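Local structure of argonaute protein (5I4A) at residues A[271-276]-A[282-287]; A[317-322]-A[338-343]; A[327-332]-A[417-422]. The protein uses short guide RNAs with a 5'-hydroxyl end to bind complementary target strands and cleaves single-stranded DNA, preferring manganese as its metal cofactor. One frame throughout, in Å; residues are numbered along the deposited sequence.

Interaction 1: A[271-276]-A[282-287]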
loop_
_atom_site.group_PDB
_atom_site.type_symbol
_atom_site.label_atom_id
_atom_site.label_comp_id
_atom_site.label_asym_id
_atom_site.label_seq_id
_atom_site.Cartn_x
_atom_site.Cartn_y
_atom_site.Cartn_z
ATOM N N TYR A 271 -8.026 -8.364 22.592
ATOM C CA TYR A 271 -8.681 -7.076 22.773
ATOM C C TYR A 271 -9.314 -7.006 24.158
ATOM O O TYR A 271 -9.962 -7.956 24.605
ATOM C CB TYR A 271 -9.751 -6.860 21.702
ATOM C CG TYR A 271 -9.238 -6.835 20.277
ATOM C CD1 TYR A 271 -9.010 -8.015 19.578
ATOM C CD2 TYR A 271 -9.002 -5.632 19.624
ATOM C CE1 TYR A 271 -8.551 -7.997 18.275
ATOM C CE2 TYR A 271 -8.542 -5.603 18.320
ATOM C CZ TYR A 271 -8.318 -6.788 17.651
ATOM O OH TYR A 271 -7.862 -6.762 16.354
ATOM N N LYS A 272 -9.120 -5.874 24.836
ATOM C CA LYS A 272 -9.725 -5.619 26.140
ATOM C C LYS A 272 -10.924 -4.695 25.956
ATOM O O LYS A 272 -10.764 -3.521 25.608
ATOM C CB LYS A 272 -8.718 -5.000 27.110
ATOM C CG LYS A 272 -7.863 -6.001 27.872
ATOM C CD LYS A 272 -7.004 -5.299 28.921
ATOM C CE LYS A 272 -7.663 -5.300 30.298
ATOM N NZ LYS A 272 -9.023 -4.692 30.296
ATOM N N PHE A 273 -12.118 -5.220 26.200
ATOM C CA PHE A 273 -13.339 -4.433 26.188
ATOM C C PHE A 273 -13.721 -4.085 27.628
ATOM O O PHE A 273 -12.935 -4.270 28.563
ATOM C CB PHE A 273 -14.433 -5.201 25.445
ATOM C CG PHE A 273 -14.025 -5.648 24.068
ATOM C CD1 PHE A 273 -13.831 -4.720 23.056
ATOM C CD2 PHE A 273 -13.830 -6.990 23.787
ATOM C CE1 PHE A 273 -13.446 -5.124 21.789
ATOM C CE2 PHE A 273 -13.450 -7.402 22.520
ATOM C CZ PHE A 273 -13.257 -6.466 21.519
ATOM N N LYS A 274 -14.939 -3.572 27.823
ATOM C CA LYS A 274 -15.345 -3.174 29.168
ATOM C C LYS A 274 -15.608 -4.387 30.052
ATOM O O LYS A 274 -15.117 -4.457 31.185
ATOM C CB LYS A 274 -16.583 -2.279 29.112
ATOM C CG LYS A 274 -17.121 -1.878 30.483
ATOM C CD LYS A 274 -17.864 -0.552 30.436
ATOM C CE LYS A 274 -18.912 -0.459 31.537
ATOM N NZ LYS A 274 -20.152 -1.200 31.168
ATOM N N ASN A 275 -16.379 -5.355 29.558
ATOM C CA ASN A 275 -16.831 -6.465 30.387
ATOM C C ASN A 275 -16.269 -7.809 29.932
ATOM O O ASN A 275 -16.807 -8.857 30.305
ATOM C CB ASN A 275 -18.357 -6.503 30.414
ATOM C CG ASN A 275 -18.966 -5.157 30.760
ATOM O OD1 ASN A 275 -18.547 -4.497 31.712
ATOM N ND2 ASN A 275 -19.949 -4.736 29.973
ATOM N N GLY A 276 -15.197 -7.806 29.149
ATOM C CA GLY A 276 -14.610 -9.060 28.719
ATOM C C GLY A 276 -13.449 -8.824 27.782
ATOM O O GLY A 276 -13.104 -7.684 27.449
ATOM N N LYS A 282 -15.023 -8.294 16.812
ATOM C CA LYS A 282 -16.481 -8.274 16.785
ATOM C C LYS A 282 -17.104 -8.604 18.133
ATOM O O LYS A 282 -18.284 -8.300 18.343
ATOM C CB LYS A 282 -16.992 -9.246 15.719
ATOM C CG LYS A 282 -16.629 -10.688 15.991
ATOM C CD LYS A 282 -17.322 -11.630 15.029
ATOM C CE LYS A 282 -16.929 -13.067 15.318
ATOM N NZ LYS A 282 -17.773 -14.039 14.575
ATOM N N ASP A 283 -16.352 -9.207 19.052
ATOM C CA ASP A 283 -16.861 -9.374 20.410
ATOM C C ASP A 283 -17.024 -8.058 21.152
ATOM O O ASP A 283 -17.474 -8.076 22.297
ATOM C CB ASP A 283 -15.938 -10.298 21.216
ATOM C CG ASP A 283 -16.263 -11.751 21.014
ATOM O OD1 ASP A 283 -17.362 -12.036 20.479
ATOM O OD2 ASP A 283 -15.434 -12.605 21.400
ATOM N N VAL A 284 -16.676 -6.932 20.530
ATOM C CA VAL A 284 -16.945 -5.634 21.140
ATOM C C VAL A 284 -18.430 -5.476 21.440
ATOM O O VAL A 284 -18.810 -4.799 22.403
ATOM C CB VAL A 284 -16.416 -4.493 20.233
ATOM C CG1 VAL A 284 -17.221 -4.406 18.940
ATOM C CG2 VAL A 284 -16.399 -3.156 20.975
ATOM N N PHE A 285 -19.294 -6.101 20.635
ATOM C CA PHE A 285 -20.730 -6.064 20.880
ATOM C C PHE A 285 -21.163 -6.984 22.012
ATOM O O PHE A 285 -22.293 -6.856 22.494
ATOM C CB PHE A 285 -21.494 -6.425 19.604
ATOM C CG PHE A 285 -21.309 -5.439 18.490
ATOM C CD1 PHE A 285 -21.983 -4.228 18.499
ATOM C CD2 PHE A 285 -20.464 -5.721 17.431
ATOM C CE1 PHE A 285 -21.816 -3.315 17.474
ATOM C CE2 PHE A 285 -20.294 -4.813 16.404
ATOM C CZ PHE A 285 -20.972 -3.607 16.426
ATOM N N LYS A 286 -20.303 -7.909 22.438
ATOM C CA LYS A 286 -20.578 -8.726 23.615
ATOM C C LYS A 286 -20.193 -8.027 24.910
ATOM O O LYS A 286 -20.900 -8.156 25.914
ATOM C CB LYS A 286 -19.827 -10.059 23.537
ATOM C CG LYS A 286 -20.459 -11.119 22.657
ATOM C CD LYS A 286 -19.748 -12.448 22.848
ATOM C CE LYS A 286 -20.186 -13.475 21.822
ATOM N NZ LYS A 286 -19.201 -14.590 21.738
ATOM N N TYR A 287 -19.085 -7.286 24.906
ATOM C CA TYR A 287 -18.481 -6.789 26.136
ATOM C C TYR A 287 -18.357 -5.272 26.171
ATOM O O TYR A 287 -17.736 -4.739 27.102
ATOM C CB TYR A 287 -17.110 -7.442 26.336
ATOM C CG TYR A 287 -17.146 -8.948 26.194
ATOM C CD1 TYR A 287 -17.723 -9.743 27.176
ATOM C CD2 TYR A 287 -16.603 -9.575 25.077
ATOM C CE1 TYR A 287 -17.761 -11.122 27.052
ATOM C CE2 TYR A 287 -16.636 -10.954 24.944
ATOM C CZ TYR A 287 -17.217 -11.722 25.936
ATOM O OH TYR A 287 -17.255 -13.093 25.815
HETATM O O HOH W 1 -21.073 -5.743 27.719
#

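Interaction 2: A[317-322]-A[338-343]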
loop_
_atom_site.group_PDB
_atom_site.type_symbol
_atom_site.label_atom_id
_atom_site.label_comp_id
_atom_site.label_asym_id
_atom_site.label_seq_id
_atom_site.Cartn_x
_atom_site.Cartn_y
_atom_site.Cartn_z
ATOM N N GLU A 317 -38.116 1.581 10.602
ATOM C CA GLU A 317 -37.666 0.337 11.220
ATOM C C GLU A 317 -36.391 0.547 12.027
ATOM O O GLU A 317 -36.198 -0.084 13.071
ATOM C CB GLU A 317 -37.434 -0.733 10.149
ATOM C CG GLU A 317 -38.701 -1.226 9.475
ATOM C CD GLU A 317 -38.416 -2.204 8.351
ATOM O OE1 GLU A 317 -37.249 -2.283 7.916
ATOM O OE2 GLU A 317 -39.357 -2.896 7.905
ATOM N N LEU A 318 -35.506 1.432 11.564
ATOM C CA LEU A 318 -34.229 1.616 12.239
ATOM C C LEU A 318 -34.333 2.581 13.414
ATOM O O LEU A 318 -33.742 2.335 14.473
ATOM C CB LEU A 318 -33.179 2.110 11.241
ATOM C CG LEU A 318 -32.526 1.030 10.372
ATOM C CD1 LEU A 318 -31.672 1.661 9.292
ATOM C CD2 LEU A 318 -31.693 0.100 11.241
ATOM N N PHE A 319 -35.072 3.680 13.254
ATOM C CA PHE A 319 -34.999 4.776 14.207
ATOM C C PHE A 319 -36.307 5.104 14.914
ATOM O O PHE A 319 -36.269 5.798 15.938
ATOM C CB PHE A 319 -34.473 6.035 13.503
ATOM C CG PHE A 319 -33.186 5.811 12.766
ATOM C CD1 PHE A 319 -32.009 5.590 13.457
ATOM C CD2 PHE A 319 -33.156 5.798 11.382
ATOM C CE1 PHE A 319 -30.816 5.378 12.782
ATOM C CE2 PHE A 319 -31.971 5.584 10.701
ATOM C CZ PHE A 319 -30.798 5.373 11.403
ATOM N N HIS A 320 -37.452 4.633 14.418
ATOM C CA HIS A 320 -38.700 4.798 15.153
ATOM C C HIS A 320 -38.963 3.659 16.124
ATOM O O HIS A 320 -39.698 3.850 17.098
ATOM C CB HIS A 320 -39.880 4.932 14.186
ATOM C CG HIS A 320 -40.046 6.309 13.625
ATOM N ND1 HIS A 320 -41.225 6.747 13.060
ATOM C CD2 HIS A 320 -39.182 7.348 13.547
ATOM C CE1 HIS A 320 -41.078 7.997 12.656
ATOM N NE2 HIS A 320 -39.848 8.385 12.940
ATOM N N ASN A 321 -38.387 2.487 15.874
ATOM C CA ASN A 321 -38.372 1.392 16.839
ATOM C C ASN A 321 -37.163 1.594 17.744
ATOM O O ASN A 321 -36.024 1.349 17.333
ATOM C CB ASN A 321 -38.319 0.044 16.122
ATOM C CG ASN A 321 -38.088 -1.129 17.067
ATOM O OD1 ASN A 321 -38.265 -1.014 18.283
ATOM N ND2 ASN A 321 -37.699 -2.268 16.507
ATOM N N LYS A 322 -37.407 2.042 18.979
ATOM C CA LYS A 322 -36.326 2.291 19.936
ATOM C C LYS A 322 -35.608 1.013 20.379
ATOM O O LYS A 322 -34.740 1.086 21.263
ATOM C CB LYS A 322 -36.863 3.029 21.166
ATOM C CG LYS A 322 -37.526 4.373 20.872
ATOM C CD LYS A 322 -36.569 5.374 20.241
ATOM C CE LYS A 322 -37.269 6.696 19.942
ATOM N NZ LYS A 322 -37.756 7.374 21.178
ATOM N N VAL A 338 -29.089 7.475 22.845
ATOM C CA VAL A 338 -29.151 7.883 21.447
ATOM C C VAL A 338 -30.130 9.043 21.348
ATOM O O VAL A 338 -31.257 8.957 21.851
ATOM C CB VAL A 338 -29.579 6.719 20.537
ATOM C CG1 VAL A 338 -29.571 7.152 19.075
ATOM C CG2 VAL A 338 -28.667 5.520 20.750
ATOM N N GLU A 339 -29.701 10.125 20.705
ATOM C CA GLU A 339 -30.498 11.342 20.641
ATOM C C GLU A 339 -30.413 11.921 19.239
ATOM O O GLU A 339 -29.322 12.232 18.754
ATOM C CB GLU A 339 -30.019 12.365 21.672
ATOM C CG GLU A 339 -30.764 13.685 21.628
ATOM C CD GLU A 339 -30.300 14.646 22.702
ATOM O OE1 GLU A 339 -30.956 15.692 22.892
ATOM O OE2 GLU A 339 -29.279 14.354 23.360
ATOM N N PHE A 340 -31.561 12.073 18.592
ATOM C CA PHE A 340 -31.643 12.731 17.297
ATOM C C PHE A 340 -32.106 14.161 17.535
ATOM O O PHE A 340 -33.261 14.395 17.906
ATOM C CB PHE A 340 -32.569 11.965 16.359
ATOM C CG PHE A 340 -32.071 10.589 16.039
ATOM C CD1 PHE A 340 -30.986 10.414 15.198
ATOM C CD2 PHE A 340 -32.661 9.472 16.603
ATOM C CE1 PHE A 340 -30.507 9.151 14.910
ATOM C CE2 PHE A 340 -32.186 8.204 16.317
ATOM C CZ PHE A 340 -31.108 8.047 15.471
ATOM N N LEU A 341 -31.189 15.110 17.357
ATOM C CA LEU A 341 -31.490 16.510 17.609
ATOM C C LEU A 341 -32.483 17.028 16.581
ATOM O O LEU A 341 -32.381 16.725 15.390
ATOM C CB LEU A 341 -30.212 17.344 17.554
ATOM C CG LEU A 341 -28.975 16.806 18.274
ATOM C CD1 LEU A 341 -27.809 17.758 18.072
ATOM C CD2 LEU A 341 -29.252 16.601 19.753
ATOM N N ARG A 342 -33.445 17.822 17.037
ATOM C CA ARG A 342 -34.442 18.391 16.145
ATOM C C ARG A 342 -34.431 19.909 16.241
ATOM O O ARG A 342 -34.307 20.478 17.331
ATOM C CB ARG A 342 -35.841 17.841 16.446
ATOM C CG ARG A 342 -36.110 17.555 17.907
ATOM C CD ARG A 342 -37.270 16.582 18.065
ATOM N NE ARG A 342 -38.500 17.082 17.457
ATOM C CZ ARG A 342 -39.250 18.046 17.981
ATOM N NH1 ARG A 342 -38.887 18.623 19.120
ATOM N NH2 ARG A 342 -40.357 18.441 17.366
ATOM N N ASP A 343 -34.539 20.549 15.082
ATOM C CA ASP A 343 -34.630 22.000 14.996
ATOM C C ASP A 343 -35.989 22.451 15.514
ATOM O O ASP A 343 -37.025 22.032 14.994
ATOM C CB ASP A 343 -34.416 22.433 13.544
ATOM C CG ASP A 343 -34.858 23.859 13.273
ATOM O OD1 ASP A 343 -34.813 24.703 14.193
ATOM O OD2 ASP A 343 -35.240 24.139 12.117
#

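Interaction 3: A[327-332]-A[417-422]. With nucleotides of chain B.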
loop_
_atom_site.group_PDB
_atom_site.type_symbol
_atom_site.label_atom_id
_atom_site.label_comp_id
_atom_site.label_asym_id
_atom_site.label_seq_id
_atom_site.Cartn_x
_atom_site.Cartn_y
_atom_site.Cartn_z
ATOM N N TYR A 327 -30.407 0.693 17.706
ATOM C CA TYR A 327 -30.410 1.031 19.127
ATOM C C TYR A 327 -29.771 -0.065 19.969
ATOM O O TYR A 327 -29.144 0.228 20.990
ATOM C CB TYR A 327 -31.835 1.295 19.611
ATOM C CG TYR A 327 -32.432 2.584 19.095
ATOM C CD1 TYR A 327 -32.189 3.790 19.742
ATOM C CD2 TYR A 327 -33.243 2.594 17.967
ATOM C CE1 TYR A 327 -32.734 4.972 19.274
ATOM C CE2 TYR A 327 -33.791 3.771 17.494
ATOM C CZ TYR A 327 -33.533 4.957 18.153
ATOM O OH TYR A 327 -34.079 6.133 17.689
ATOM N N ARG A 328 -29.930 -1.327 19.573
ATOM C CA ARG A 328 -29.272 -2.406 20.304
ATOM C C ARG A 328 -27.761 -2.338 20.129
ATOM O O ARG A 328 -27.011 -2.607 21.074
ATOM C CB ARG A 328 -29.811 -3.763 19.850
ATOM C CG ARG A 328 -31.300 -3.956 20.114
ATOM C CD ARG A 328 -31.699 -5.425 20.092
ATOM N NE ARG A 328 -31.313 -6.094 18.855
ATOM C CZ ARG A 328 -32.022 -6.053 17.733
ATOM N NH1 ARG A 328 -33.154 -5.367 17.688
ATOM N NH2 ARG A 328 -31.595 -6.695 16.655
ATOM N N ALA A 329 -27.298 -1.970 18.932
ATOM C CA ALA A 329 -25.863 -1.812 18.708
ATOM C C ALA A 329 -25.289 -0.704 19.581
ATOM O O ALA A 329 -24.218 -0.864 20.177
ATOM C CB ALA A 329 -25.588 -1.528 17.233
ATOM N N ALA A 330 -25.990 0.429 19.675
ATOM C CA ALA A 330 -25.500 1.532 20.495
ATOM C C ALA A 330 -25.512 1.166 21.974
ATOM O O ALA A 330 -24.597 1.536 22.718
ATOM C CB ALA A 330 -26.337 2.786 20.242
ATOM N N ALA A 331 -26.543 0.446 22.418
ATOM C CA ALA A 331 -26.564 -0.041 23.793
ATOM C C ALA A 331 -25.443 -1.046 24.033
ATOM O O ALA A 331 -24.724 -0.965 25.036
ATOM C CB ALA A 331 -27.926 -0.659 24.109
ATOM N N GLU A 332 -25.271 -1.995 23.109
ATOM C CA GLU A 332 -24.227 -3.005 23.263
ATOM C C GLU A 332 -22.841 -2.382 23.304
ATOM O O GLU A 332 -21.951 -2.894 23.990
ATOM C CB GLU A 332 -24.313 -4.029 22.131
ATOM C CG GLU A 332 -25.434 -5.046 22.293
ATOM C CD GLU A 332 -25.714 -5.822 21.020
ATOM O OE1 GLU A 332 -26.789 -6.451 20.933
ATOM O OE2 GLU A 332 -24.866 -5.799 20.101
ATOM N N SER A 417 -21.658 -2.068 12.211
ATOM C CA SER A 417 -20.393 -1.438 11.845
ATOM C C SER A 417 -20.517 0.078 11.798
ATOM O O SER A 417 -19.621 0.802 12.249
ATOM C CB SER A 417 -19.939 -1.968 10.489
ATOM O OG SER A 417 -19.604 -3.340 10.574
ATOM N N TYR A 418 -21.618 0.569 11.231
ATOM C CA TYR A 418 -21.873 2.003 11.149
ATOM C C TYR A 418 -21.873 2.641 12.536
ATOM O O TYR A 418 -21.261 3.696 12.748
ATOM C CB TYR A 418 -23.204 2.217 10.428
ATOM C CG TYR A 418 -23.532 3.625 9.991
ATOM C CD1 TYR A 418 -22.574 4.448 9.408
ATOM C CD2 TYR A 418 -24.824 4.114 10.120
ATOM C CE1 TYR A 418 -22.895 5.732 8.993
ATOM C CE2 TYR A 418 -25.153 5.387 9.705
ATOM C CZ TYR A 418 -24.188 6.195 9.145
ATOM O OH TYR A 418 -24.520 7.464 8.738
ATOM N N VAL A 419 -22.532 1.998 13.504
ATOM C CA VAL A 419 -22.556 2.531 14.863
ATOM C C VAL A 419 -21.175 2.438 15.501
ATOM O O VAL A 419 -20.770 3.320 16.268
ATOM C CB VAL A 419 -23.618 1.806 15.710
ATOM C CG1 VAL A 419 -23.642 2.365 17.127
ATOM C CG2 VAL A 419 -24.989 1.935 15.069
ATOM N N TYR A 420 -20.436 1.366 15.204
ATOM C CA TYR A 420 -19.070 1.254 15.703
ATOM C C TYR A 420 -18.212 2.410 15.206
ATOM O O TYR A 420 -17.466 3.024 15.979
ATOM C CB TYR A 420 -18.463 -0.089 15.285
ATOM C CG TYR A 420 -17.040 -0.271 15.762
ATOM C CD1 TYR A 420 -15.966 0.228 15.029
ATOM C CD2 TYR A 420 -16.767 -0.934 16.952
ATOM C CE1 TYR A 420 -14.666 0.075 15.470
ATOM C CE2 TYR A 420 -15.470 -1.096 17.398
ATOM C CZ TYR A 420 -14.423 -0.590 16.651
ATOM O OH TYR A 420 -13.129 -0.749 17.091
ATOM N N LYS A 421 -18.294 2.707 13.905
ATOM C CA LYS A 421 -17.535 3.817 13.338
ATOM C C LYS A 421 -17.862 5.128 14.043
ATOM O O LYS A 421 -16.966 5.928 14.339
ATOM C CB LYS A 421 -17.821 3.934 11.840
ATOM C CG LYS A 421 -17.172 5.140 11.184
ATOM C CD LYS A 421 -17.473 5.207 9.700
ATOM C CE LYS A 421 -16.650 6.301 9.042
ATOM N NZ LYS A 421 -16.824 6.356 7.558
ATOM N N MET A 422 -19.147 5.361 14.321
ATOM C CA MET A 422 -19.545 6.567 15.043
ATOM C C MET A 422 -18.867 6.640 16.404
ATOM O O MET A 422 -18.328 7.686 16.786
ATOM C CB MET A 422 -21.063 6.604 15.196
ATOM C CG MET A 422 -21.812 6.803 13.897
ATOM S SD MET A 422 -23.587 6.815 14.178
ATOM C CE MET A 422 -24.182 7.098 12.520
ATOM P P A B 2 -21.255 3.029 2.690
ATOM O OP1 A B 2 -20.631 2.074 1.745
ATOM O OP2 A B 2 -22.731 3.072 2.830
ATOM O "O5'" A B 2 -20.624 2.731 4.121
ATOM C "C5'" A B 2 -20.928 3.537 5.251
ATOM C "C4'" A B 2 -20.427 2.889 6.513
ATOM O "O4'" A B 2 -21.221 1.703 6.785
ATOM C "C3'" A B 2 -18.996 2.377 6.452
ATOM O "O3'" A B 2 -18.032 3.382 6.709
ATOM C "C2'" A B 2 -19.001 1.243 7.467
ATOM O "O2'" A B 2 -18.937 1.746 8.792
ATOM C "C1'" A B 2 -20.391 0.657 7.238
ATOM N N9 A B 2 -20.375 -0.385 6.195
ATOM C C8 A B 2 -20.844 -0.289 4.909
ATOM N N7 A B 2 -20.694 -1.385 4.203
ATOM C C5 A B 2 -20.080 -2.261 5.090
ATOM C C6 A B 2 -19.648 -3.593 4.961
ATOM N N6 A B 2 -19.774 -4.307 3.837
ATOM N N1 A B 2 -19.071 -4.172 6.037
ATOM C C2 A B 2 -18.945 -3.459 7.161
ATOM N N3 A B 2 -19.313 -2.200 7.398
ATOM C C4 A B 2 -19.879 -1.657 6.314
ATOM P P U B 3 -16.591 3.298 6.009
ATOM O OP1 U B 3 -15.739 4.399 6.523
ATOM O OP2 U B 3 -16.781 3.149 4.547
ATOM O "O5'" U B 3 -15.999 1.933 6.565
ATOM C "C5'" U B 3 -15.176 1.119 5.752
ATOM C "C4'" U B 3 -14.972 -0.240 6.366
ATOM O "O4'" U B 3 -16.179 -1.035 6.226
ATOM C "C3'" U B 3 -13.888 -1.080 5.717
ATOM O "O3'" U B 3 -12.602 -0.769 6.217
ATOM C "C2'" U B 3 -14.324 -2.502 6.029
ATOM O "O2'" U B 3 -13.961 -2.855 7.352
ATOM C "C1'" U B 3 -15.846 -2.378 5.954
ATOM N N1 U B 3 -16.353 -2.713 4.605
ATOM C C2 U B 3 -16.285 -4.029 4.179
ATOM O O2 U B 3 -15.835 -4.938 4.856
ATOM N N3 U B 3 -16.769 -4.247 2.913
ATOM C C4 U B 3 -17.302 -3.312 2.055
ATOM O O4 U B 3 -17.699 -3.670 0.945
ATOM C C5 U B 3 -17.337 -1.978 2.566
ATOM C C6 U B 3 -16.872 -1.733 3.794
#

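Interaction 1: A[271-276]-A[282-287]
Phe273 lays its ring on the start of the short helix 284-287, and Tyr287 at the end of that helix turns back onto Gly276. This is the tight part of the contact. Val284 CA stands 3.7 Å from the centroid of the Phe273 ring, 16° off the normal, a CH-pi contact over the face. Val284 CB comes to 3.4 Å from CE1 of Phe273. The first torsion of Phe273 (chi1 -54°) sets CG beside the backbone N and carries the ring across to Val284. Gly276 CA makes a second CH-pi contact, 3.9 Å from the Tyr287 ring centroid and over its face. There is no room for a side chain here: a CB on Gly276 would fall 2.2 Å from Tyr287 CD1.

The looser, more exposed side is polar. Asn275 N donates to Tyr287 O at 2.9 Å. Asn275 ND2 gives a hydrogen bond to a water at 2.7 Å, and that water donates to Lys286 O at 3.0 Å.

The contact belongs to linker L2. Strand 271-272 lies between strands 277-278 and 433-434 in a small antiparallel sheet. Val284 and Phe285 pack against helix 325-333, while Phe273 also touches Phe432 and Ser278.

Interaction 2: A[317-322]-A[338-343]
Phe319, near the end of helix 312-320, and Phe340, in strand 337-340, have their CA atoms 9.2 Å apart, so the backbones stay well separated and the rings bridge the gap. Each CB points toward the other segment. Phe319 holds CG beside its backbone N (chi1 -53°), which brings the CD1 side of its ring to Phe340 CZ. The two side chains cross at about a right angle.

The touching atom of Phe340 is CZ, the end of its ring. Phe340 CZ lies 3.3 Å from Phe319 CD1, a close approach for two carbons, and 3.8 Å from Phe319 CE1. Phe340 CE2 follows at 3.9 Å from Phe319 CD1. The ring planes stand at 80° and the centroids are 5.2 Å apart. The approach is oblique, neither a stack nor a clean edge-to-face pair. Leu318 CB, from the same helix, lies over one face of the Phe319 ring, offset toward its rim.

The pair joins a helix to the parallel sheet of the Mid domain, where strand 337-340 pairs with strand 295-302. Phe300 of that neighbouring strand meets both rings and Phe326 meets Phe319 edge-to-face, making a small aromatic cluster. With an alanine here in place of Phe319, Phe340 CZ is likely to lose its close partner, and a gap would probably open between helix and strand.

No hydrogen bond or salt bridge crosses between the two segments. The link is made by carbon on carbon alone, so it depends on ring shape and on the fit of Phe340 CZ against Phe319 CD1, with charge playing no direct part.

Interaction 3: A[327-332]-A[417-422]
Val419 splits its two methyl groups between Ala329 and Ala330, which is how helix 412-424 packs on helix 325-333 in the Mid domain, a Rossmann-like fold of parallel strands and helices. The helices come close, with CA of Ala330 and CA of Val419 6.4 Å apart. The small alanines are consistent with this close approach. Val419 CG1, anti to its backbone N (chi1 -180°), rests 3.9 Å from Ala330 CA. Val419 CG2 lies 4.1 Å from Ala329 CB. The contact is apolar and buried, and no hydrogen bond crosses it.

Helix 412-424 also carries residues that touch the guide RNA in chain B. Lys421 is one of them, and its chain runs fully extended. Lys421 CB lies 3.9 Å from O2' of A2 of chain B. Further out, Lys421 CD passes 3.5 Å from O3' of A2 of chain B. Lys421 CE comes to 3.3 Å from OP1 of U3 of chain B. At the tip, Lys421 NZ hydrogen-bonds OP1 of U3 of chain B at 2.5 Å, so short that the exact length is doubtful. NZ also makes a weak hydrogen bond to O3' of A2 of chain B and an ordinary one to Leu638 O. The ammonium group therefore sits at the phosphate joining the two nucleotides, where its charge probably helps to balance that of the backbone.

Tyr418 lies one residue before Val419, with CD1 beside the sugar of A2 of chain B. Its OH bonds Gln400 O of strand 398-403, tying the helix to the sheet. Ser417 turns OG back to Phe413 O in its own helix, while Ser417 CB stands 3.2 Å from N3 of the A2 base of chain B.

How the interactions relate
All three contacts gather round helix 325-333, and none lies at the annotated catalytic residues. Interaction 3 holds the middle place, its centre about 13 Å from the centres of both others. Interactions 1 and 2 do not touch each other; their nearest atoms are about 12 Å apart. Interaction 2 meets interaction 3 through Tyr327, whose OH lies 2.8 Å from Phe319 O, a probable hydrogen bond. Interaction 1 meets it by packing, with Phe285 CB 3.5 Å from Glu332 OE2. Guide RNA is touched directly at interaction 3, whereas interactions 1 and 2 keep about 9 Å and 11 Å away at their nearest atoms.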